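Local coordinates for protein MOSUB1, transcription cofactor (Magnaporthe oryzae, PDB 4AGH) that binds single-stranded DNA and probably acts as a transcriptional coactivator in the nucleus, at residues Y74-G78 against E79-G83; A96-K99 against A100-A103. One frame throughout, in Å; residues are numbered along the deposited sequence.

Overall arrangement
From the N terminus the chain runs through the antiparallel strands 40-41, 47-50 and 55-62 into the long strand 65-76. Contact 1 closes a loop at the end of that strand: a two-glycine turn sends the chain back as strand 79-83, a hairpin out at the surface. Strand 86-90 then pairs with 65-76 as well and leads into helix 91-110. Contact 2 is one turn in the middle of that helix, where 96-99 passes into 100-103. The two contacts follow in series, neither nested nor crossed, on opposite sides of the chain's centre, their own centres about 31 Å apart. Contact 1 joins the strands of a hairpin; contact 2 joins successive turns of the helix that meets the second subunit.

Contact 1: residues Y74-G78 against E79-G83; sequences YEAGG and EMKPG
Y74 and K81 face each other as a hydrogen-bonded antiparallel pair, and their backbones pair on the side away from the turn of a two-residue type I' beta hairpin joining strands 65-76 and 79-83. Y74 N gives a bond to K81 O (2.8 Å), and K81 N returns one to Y74 O (2.7 Å). A second such pair, A76 with E79, closes the hairpin at the turn, with G77 and G78 at its corners, both at positive phi. Here A76 N reaches E79 O at 2.9 Å, while E79 N comes to A76 O from well above the carbonyl plane. Between them E75 and M80 form the non-hydrogen-bonded pair.

The side chains add apolar contact. The Y74 ring carries K81 CB over one face, 4.0 Å from the ring centroid, a CH-pi contact displaced toward the rim; G83 CA sits at the ring's edge. With CG between the backbone N and the carbonyl carbon (chi1 66°), the ring lies across the neighbouring strand. On the other face of the hairpin, E75 CB rests against M80 SD, and M80 also touches Y73.

Polar side-chain links are lighter. K81 bends at chi3, bringing NZ to Y74 OH in a weak 3.4 Å hydrogen bond. One water donates both to A76 O and to E79 OE1, linking the carboxylate at the end of the extended E79 chain to the first residue of the turn.

Beyond the hairpin, G83 bonds E72 through the backbone, and G83 O also accepts a hydrogen bond from R71 NH1. Main-chain bonds and a glycine turn thus set the course of this surface hairpin, with Y74 and K81 adding a CH-pi contact and a weak hydrogen bond on one face.

Contact 2: residues A96-K99 against A100-A103; sequences AFLK and AIPA
Helix 91-110, which packs against the second subunit, makes one of its turns here, and F97 and I101, four residues apart, form the apolar side of that turn. I101 CG1 lies over one face of the F97 ring, 4.1 Å from its centroid and 16° off the normal, a CH-pi contact shifted toward the rim. With F97 CG anti to the backbone N (chi1 172°), the ring is carried toward I101. The tip of the isoleucine spans two partners: its CD1 is 3.7 Å from F97 CE2 and 3.8 Å from L98 CD2, the leucine lying alongside and pointing the same way.

The backbone is less regular. A100 N bonds A96 O at 3.2 Å and, weakly, F97 O; the bonds of I101 N to F97 O and L98 O are both weak. P102 has no N-H to give, and its CD sits 3.5 Å from K99 O.

In the dimer, F97 meets F97 of the second subunit with ring planes at about 35°, and I101 packs on that subunit's I101. F97 and I101 therefore make an apolar patch against the same residues of the second subunit, while on the polar backbone a water stands in for the direct link between A103 N and K99 O at the kink.

Contact 1: residues Y74-G78 against E79-G83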
loop_
_atom_site.group_PDB
_atom_site.type_symbol
_atom_site.label_atom_id
_atom_site.label_comp_id
_atom_site.label_asym_id
_atom_site.label_seq_id
_atom_site.Cartn_x
_atom_site.Cartn_y
_atom_site.Cartn_z
ATOM N N TYR A 74 14.077 0.982 8.904
ATOM C CA TYR A 74 14.626 1.392 10.196
ATOM C C TYR A 74 16.050 1.870 9.996
ATOM O O TYR A 74 16.671 1.561 8.988
ATOM C CB TYR A 74 14.557 0.260 11.229
ATOM C CG TYR A 74 15.425 -0.956 10.949
ATOM C CD1 TYR A 74 16.747 -1.002 11.370
ATOM C CD2 TYR A 74 14.907 -2.069 10.286
ATOM C CE1 TYR A 74 17.540 -2.117 11.135
ATOM C CE2 TYR A 74 15.687 -3.191 10.047
ATOM C CZ TYR A 74 17.006 -3.207 10.464
ATOM O OH TYR A 74 17.795 -4.314 10.236
ATOM N N GLU A 75 16.562 2.644 10.951
ATOM C CA GLU A 75 17.917 3.172 10.853
ATOM C C GLU A 75 18.835 2.488 11.855
ATOM O O GLU A 75 18.538 2.436 13.049
ATOM C CB GLU A 75 17.936 4.692 11.066
ATOM C CG GLU A 75 19.328 5.311 10.915
ATOM C CD GLU A 75 19.342 6.833 11.035
ATOM O OE1 GLU A 75 18.269 7.442 11.219
ATOM O OE2 GLU A 75 20.435 7.422 10.945
ATOM N N ALA A 76 19.946 1.946 11.367
ATOM C CA ALA A 76 20.932 1.311 12.233
ATOM C C ALA A 76 22.315 1.691 11.745
ATOM O O ALA A 76 22.641 1.500 10.571
ATOM C CB ALA A 76 20.769 -0.194 12.229
ATOM N N GLY A 77 23.118 2.245 12.645
ATOM C CA GLY A 77 24.440 2.719 12.284
ATOM C C GLY A 77 24.369 3.741 11.166
ATOM O O GLY A 77 25.280 3.842 10.345
ATOM N N GLY A 78 23.277 4.500 11.123
ATOM C CA GLY A 78 23.137 5.569 10.142
ATOM C C GLY A 78 22.674 5.107 8.774
ATOM O O GLY A 78 22.560 5.904 7.844
ATOM N N GLU A 79 22.407 3.811 8.654
ATOM C CA GLU A 79 21.971 3.218 7.404
ATOM C C GLU A 79 20.480 2.906 7.499
ATOM O O GLU A 79 20.030 2.367 8.504
ATOM C CB GLU A 79 22.740 1.924 7.147
ATOM C CG GLU A 79 22.245 1.131 5.943
ATOM C CD GLU A 79 22.923 -0.223 5.797
ATOM O OE1 GLU A 79 23.613 -0.661 6.744
ATOM O OE2 GLU A 79 22.767 -0.853 4.728
ATOM N N MET A 80 19.721 3.233 6.454
ATOM C CA MET A 80 18.303 2.877 6.410
ATOM C C MET A 80 18.146 1.480 5.828
ATOM O O MET A 80 18.630 1.198 4.736
ATOM C CB MET A 80 17.523 3.886 5.571
ATOM C CG MET A 80 17.620 5.300 6.106
ATOM S SD MET A 80 16.454 5.570 7.442
ATOM C CE MET A 80 14.937 5.663 6.490
ATOM N N LYS A 81 17.484 0.603 6.571
ATOM C CA LYS A 81 17.357 -0.793 6.171
ATOM C C LYS A 81 15.885 -1.181 6.114
ATOM O O LYS A 81 15.089 -0.714 6.932
ATOM C CB LYS A 81 18.093 -1.683 7.176
ATOM C CG LYS A 81 19.585 -1.365 7.296
ATOM C CD LYS A 81 20.265 -2.227 8.361
ATOM C CE LYS A 81 20.263 -3.695 7.948
ATOM N NZ LYS A 81 20.914 -4.567 8.971
ATOM N N PRO A 82 15.519 -2.042 5.155
ATOM C CA PRO A 82 14.106 -2.419 5.076
ATOM C C PRO A 82 13.720 -3.274 6.268
ATOM O O PRO A 82 14.452 -4.202 6.640
ATOM C CB PRO A 82 14.024 -3.218 3.768
ATOM C CG PRO A 82 15.412 -3.767 3.575
ATOM C CD PRO A 82 16.350 -2.734 4.154
ATOM N N GLY A 83 12.577 -2.954 6.861
ATOM C CA GLY A 83 12.098 -3.683 8.019
ATOM C C GLY A 83 10.941 -4.602 7.675
ATOM O O GLY A 83 10.578 -4.775 6.511
HETATM O O HOH W 1 24.208 -0.554 9.448
#

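Contact 2: residues A96-K99 against A100-A103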
loop_
_atom_site.group_PDB
_atom_site.type_symbol
_atom_site.label_atom_id
_atom_site.label_comp_id
_atom_site.label_asym_id
_atom_site.label_seq_id
_atom_site.Cartn_x
_atom_site.Cartn_y
_atom_site.Cartn_z
ATOM N N ALA A 96 -5.522 -3.334 -8.859
ATOM C CA ALA A 96 -6.776 -3.548 -8.126
ATOM C C ALA A 96 -6.910 -2.545 -6.989
ATOM O O ALA A 96 -8.000 -2.051 -6.703
ATOM C CB ALA A 96 -6.852 -4.975 -7.592
ATOM N N PHE A 97 -5.795 -2.252 -6.326
ATOM C CA PHE A 97 -5.761 -1.197 -5.323
ATOM C C PHE A 97 -6.140 0.148 -5.952
ATOM O O PHE A 97 -6.969 0.883 -5.416
ATOM C CB PHE A 97 -4.380 -1.138 -4.670
ATOM C CG PHE A 97 -4.184 0.037 -3.763
ATOM C CD1 PHE A 97 -4.933 0.177 -2.609
ATOM C CD2 PHE A 97 -3.259 1.016 -4.075
ATOM C CE1 PHE A 97 -4.741 1.256 -1.764
ATOM C CE2 PHE A 97 -3.084 2.101 -3.247
ATOM C CZ PHE A 97 -3.822 2.215 -2.082
ATOM N N LEU A 98 -5.571 0.457 -7.113
ATOM C CA LEU A 98 -5.932 1.709 -7.781
ATOM C C LEU A 98 -7.439 1.809 -8.029
ATOM O O LEU A 98 -8.027 2.887 -7.922
ATOM C CB LEU A 98 -5.193 1.841 -9.120
ATOM C CG LEU A 98 -3.674 2.005 -9.041
ATOM C CD1 LEU A 98 -3.098 2.240 -10.445
ATOM C CD2 LEU A 98 -3.318 3.162 -8.116
ATOM N N LYS A 99 -8.056 0.693 -8.402
ATOM C CA LYS A 99 -9.478 0.698 -8.728
ATOM C C LYS A 99 -10.323 0.921 -7.477
ATOM O O LYS A 99 -11.432 1.459 -7.556
ATOM C CB LYS A 99 -9.887 -0.605 -9.414
ATOM C CG LYS A 99 -9.212 -0.843 -10.759
ATOM C CD LYS A 99 -9.935 -1.923 -11.561
ATOM C CE LYS A 99 -9.092 -2.408 -12.739
ATOM N NZ LYS A 99 -7.919 -3.220 -12.301
ATOM N N ALA A 100 -9.789 0.521 -6.324
ATOM C CA ALA A 100 -10.488 0.693 -5.043
ATOM C C ALA A 100 -10.307 2.083 -4.420
ATOM O O ALA A 100 -11.057 2.465 -3.527
ATOM C CB ALA A 100 -10.030 -0.367 -4.044
ATOM N N ILE A 101 -9.309 2.826 -4.878
ATOM C CA ILE A 101 -8.971 4.115 -4.277
ATOM C C ILE A 101 -10.144 5.125 -4.210
ATOM O O ILE A 101 -10.333 5.780 -3.192
ATOM C CB ILE A 101 -7.715 4.726 -4.933
ATOM C CG1 ILE A 101 -6.456 4.039 -4.381
ATOM C CG2 ILE A 101 -7.648 6.217 -4.688
ATOM C CD1 ILE A 101 -5.172 4.491 -5.058
ATOM N N PRO A 102 -10.935 5.249 -5.284
ATOM C CA PRO A 102 -12.070 6.173 -5.131
ATOM C C PRO A 102 -12.991 5.811 -3.956
ATOM O O PRO A 102 -13.460 6.700 -3.243
ATOM C CB PRO A 102 -12.799 6.043 -6.474
ATOM C CG PRO A 102 -11.688 5.732 -7.449
ATOM C CD PRO A 102 -10.755 4.816 -6.682
ATOM N N ALA A 103 -13.237 4.520 -3.744
ATOM C CA ALA A 103 -14.106 4.087 -2.648
ATOM C C ALA A 103 -13.423 4.264 -1.293
ATOM O O ALA A 103 -14.067 4.626 -0.300
ATOM C CB ALA A 103 -14.535 2.636 -2.842
HETATM O O HOH W 2 -13.481 2.410 -5.946
#